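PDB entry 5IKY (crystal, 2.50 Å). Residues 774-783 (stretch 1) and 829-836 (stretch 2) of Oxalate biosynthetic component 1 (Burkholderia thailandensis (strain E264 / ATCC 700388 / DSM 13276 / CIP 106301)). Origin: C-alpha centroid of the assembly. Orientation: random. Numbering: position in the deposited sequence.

Stretch 1, residues 774-783: AIASVDWVVL
Stretch 2 (829-836) PLRLLAIT

Parallel β-strands pair by a staggered ladder in which one residue bonds to two neighbours on the partner strand, and residues 774-783 and 829-836 of this chain illustrate the principle. Strand 780-782 runs alongside strand 832-836 at 18°, with axes 4.5 Å apart at closest approach. Trp780 pairs with Leu832, Val781 with Leu833 and Val782 with Ala834, at CA-CA separations of 5.0, 4.6 and 4.6 Å; within the two strands phi runs from -128 to -98 and psi from 114 to 151.

Backbone hydrogen bonds fix this register. Leu833 N donates to Trp780 O (2.8 Å), Val782 N to Leu833 O (a very short 2.5 Å), and Ile835 N to Val782 O (2.9 Å), so Leu833 is held through both its amide and its carbonyl. CA-H...O contacts supplement them: Leu832 CA to Trp780 O at 3.4 Å and Val781 CA to Leu833 O at 3.3 Å.

Just before the strand, Asp779 (phi/psi -74/-46, chi1 m) extends the pairing by other means. Its N donates to Arg831 O (3.0 Å), while Arg831 N donates to Asp779 OD2 (3.1 Å), the carboxylate serving as acceptor where a strand would offer a carbonyl. The Arg831 side chain is modelled only to CB.

Apolar packing follows the alternation of side chains. On one face, Val781 (t) meets Leu833 (chi1 t, chi2 p) at CG2-CD2 4.0 Å. Leu833 also receives Val778 (chi1 t), in the loop before the strand, CG1 to CB 3.7 Å, and Ile775 (chi1 m, chi2 t), in the weakly bonded helix before it, CG1 to CD2 4.2 Å. Val781 CG1 further touches Ile835 CD1 (3.7 Å). On the other face, Leu832, its chi1 between wells at -109°, places CD1 3.7 Å from Trp780 CB and CD2 3.9 Å from Val782 CG2.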

# COMPACT_ATOMS: atom_id res chain seq x y z
N ALA A 774 -44.37 13.98 -14.33
CA ALA A 774 -43.61 12.90 -13.70
C ALA A 774 -42.57 13.47 -12.73
O ALA A 774 -42.38 12.94 -11.64
CB ALA A 774 -42.94 12.04 -14.75
N ILE A 775 -41.92 14.55 -13.15
CA ILE A 775 -40.88 15.19 -12.35
C ILE A 775 -41.42 15.68 -11.00
O ILE A 775 -40.77 15.52 -9.97
CB ILE A 775 -40.25 16.38 -13.10
CG1 ILE A 775 -39.53 15.88 -14.37
CG2 ILE A 775 -39.27 17.13 -12.22
CD1 ILE A 775 -38.92 16.99 -15.19
N ALA A 776 -42.61 16.26 -11.03
CA ALA A 776 -43.21 16.83 -9.83
C ALA A 776 -43.69 15.76 -8.85
O ALA A 776 -43.73 15.98 -7.64
CB ALA A 776 -44.37 17.75 -10.20
N SER A 777 -44.05 14.59 -9.38
CA SER A 777 -44.63 13.52 -8.57
C SER A 777 -43.57 12.66 -7.90
O SER A 777 -43.89 11.83 -7.04
CB SER A 777 -45.53 12.64 -9.44
OG SER A 777 -44.77 11.98 -10.43
N VAL A 778 -42.32 12.85 -8.28
CA VAL A 778 -41.24 11.95 -7.89
C VAL A 778 -40.32 12.56 -6.83
O VAL A 778 -39.98 13.74 -6.89
CB VAL A 778 -40.42 11.53 -9.13
CG1 VAL A 778 -39.06 11.02 -8.73
CG2 VAL A 778 -41.18 10.49 -9.93
N ASP A 779 -39.93 11.75 -5.85
CA ASP A 779 -39.05 12.18 -4.77
C ASP A 779 -37.60 12.34 -5.22
O ASP A 779 -36.95 13.34 -4.90
CB ASP A 779 -39.12 11.19 -3.61
CG ASP A 779 -40.54 10.88 -3.18
OD1 ASP A 779 -41.07 11.61 -2.32
OD2 ASP A 779 -41.13 9.91 -3.71
N TRP A 780 -37.08 11.36 -5.96
CA TRP A 780 -35.68 11.37 -6.37
C TRP A 780 -35.49 11.16 -7.87
O TRP A 780 -36.08 10.25 -8.46
CB TRP A 780 -34.90 10.29 -5.61
CG TRP A 780 -34.72 10.56 -4.16
CD1 TRP A 780 -35.61 10.30 -3.16
CD2 TRP A 780 -33.58 11.15 -3.53
NE1 TRP A 780 -35.09 10.69 -1.95
CE2 TRP A 780 -33.84 11.22 -2.15
CE3 TRP A 780 -32.35 11.64 -4.00
CZ2 TRP A 780 -32.93 11.74 -1.23
CZ3 TRP A 780 -31.45 12.16 -3.09
CH2 TRP A 780 -31.75 12.21 -1.72
N VAL A 781 -34.64 11.98 -8.46
CA VAL A 781 -34.23 11.80 -9.85
C VAL A 781 -32.89 11.08 -9.91
O VAL A 781 -31.95 11.46 -9.22
CB VAL A 781 -34.14 13.14 -10.60
CG1 VAL A 781 -33.57 12.94 -12.00
CG2 VAL A 781 -35.50 13.81 -10.67
N VAL A 782 -32.80 10.03 -10.72
CA VAL A 782 -31.55 9.30 -10.87
C VAL A 782 -30.90 9.61 -12.21
O VAL A 782 -31.44 9.26 -13.27
CB VAL A 782 -31.76 7.78 -10.73
CG1 VAL A 782 -30.44 7.05 -10.95
CG2 VAL A 782 -32.35 7.44 -9.37
N LEU A 783 -29.75 10.27 -12.16
CA LEU A 783 -29.00 10.62 -13.36
C LEU A 783 -28.35 9.38 -13.97
O LEU A 783 -28.06 8.42 -13.26
CB LEU A 783 -27.95 11.68 -13.04
CG LEU A 783 -28.49 13.03 -12.57
CD1 LEU A 783 -27.35 13.95 -12.17
CD2 LEU A 783 -29.34 13.67 -13.65
N PRO A 829 -45.58 6.13 -0.51
CA PRO A 829 -45.50 5.75 -1.93
C PRO A 829 -44.22 6.26 -2.59
O PRO A 829 -44.26 7.25 -3.32
CB PRO A 829 -46.74 6.40 -2.54
CG PRO A 829 -47.03 7.57 -1.65
CD PRO A 829 -46.64 7.12 -0.27
N LEU A 830 -43.10 5.58 -2.34
CA LEU A 830 -41.80 6.01 -2.84
C LEU A 830 -41.73 5.98 -4.36
O LEU A 830 -41.83 4.91 -4.97
CB LEU A 830 -40.69 5.14 -2.25
N ARG A 831 -41.54 7.15 -4.97
CA ARG A 831 -41.46 7.26 -6.42
C ARG A 831 -40.09 7.78 -6.86
O ARG A 831 -39.60 8.78 -6.33
CB ARG A 831 -42.56 8.18 -6.95
N LEU A 832 -39.48 7.10 -7.82
CA LEU A 832 -38.17 7.51 -8.34
C LEU A 832 -38.21 7.74 -9.84
O LEU A 832 -38.99 7.11 -10.55
CB LEU A 832 -37.11 6.47 -8.00
CG LEU A 832 -36.08 6.88 -6.95
CD1 LEU A 832 -36.74 7.04 -5.59
CD2 LEU A 832 -34.92 5.89 -6.88
N LEU A 833 -37.36 8.63 -10.33
CA LEU A 833 -37.25 8.89 -11.76
C LEU A 833 -35.85 8.58 -12.27
O LEU A 833 -34.87 9.20 -11.85
CB LEU A 833 -37.61 10.34 -12.08
CG LEU A 833 -37.43 10.74 -13.55
CD1 LEU A 833 -38.38 9.95 -14.44
CD2 LEU A 833 -37.61 12.24 -13.74
N ALA A 834 -35.76 7.61 -13.18
CA ALA A 834 -34.47 7.20 -13.74
C ALA A 834 -34.30 7.72 -15.16
O ALA A 834 -35.22 7.66 -15.98
CB ALA A 834 -34.35 5.69 -13.71
N ILE A 835 -33.10 8.22 -15.46
CA ILE A 835 -32.81 8.76 -16.78
C ILE A 835 -31.78 7.90 -17.51
O ILE A 835 -30.78 7.48 -16.93
CB ILE A 835 -32.28 10.21 -16.69
CG1 ILE A 835 -33.18 11.05 -15.78
CG2 ILE A 835 -32.19 10.83 -18.08
CD1 ILE A 835 -32.72 12.48 -15.61
N THR A 836 -32.04 7.63 -18.78
CA THR A 836 -31.13 6.87 -19.62
C THR A 836 -30.55 7.79 -20.70
O THR A 836 -31.28 8.56 -21.30
CB THR A 836 -31.84 5.67 -20.29
OG1 THR A 836 -32.40 4.83 -19.28
CG2 THR A 836 -30.86 4.87 -21.13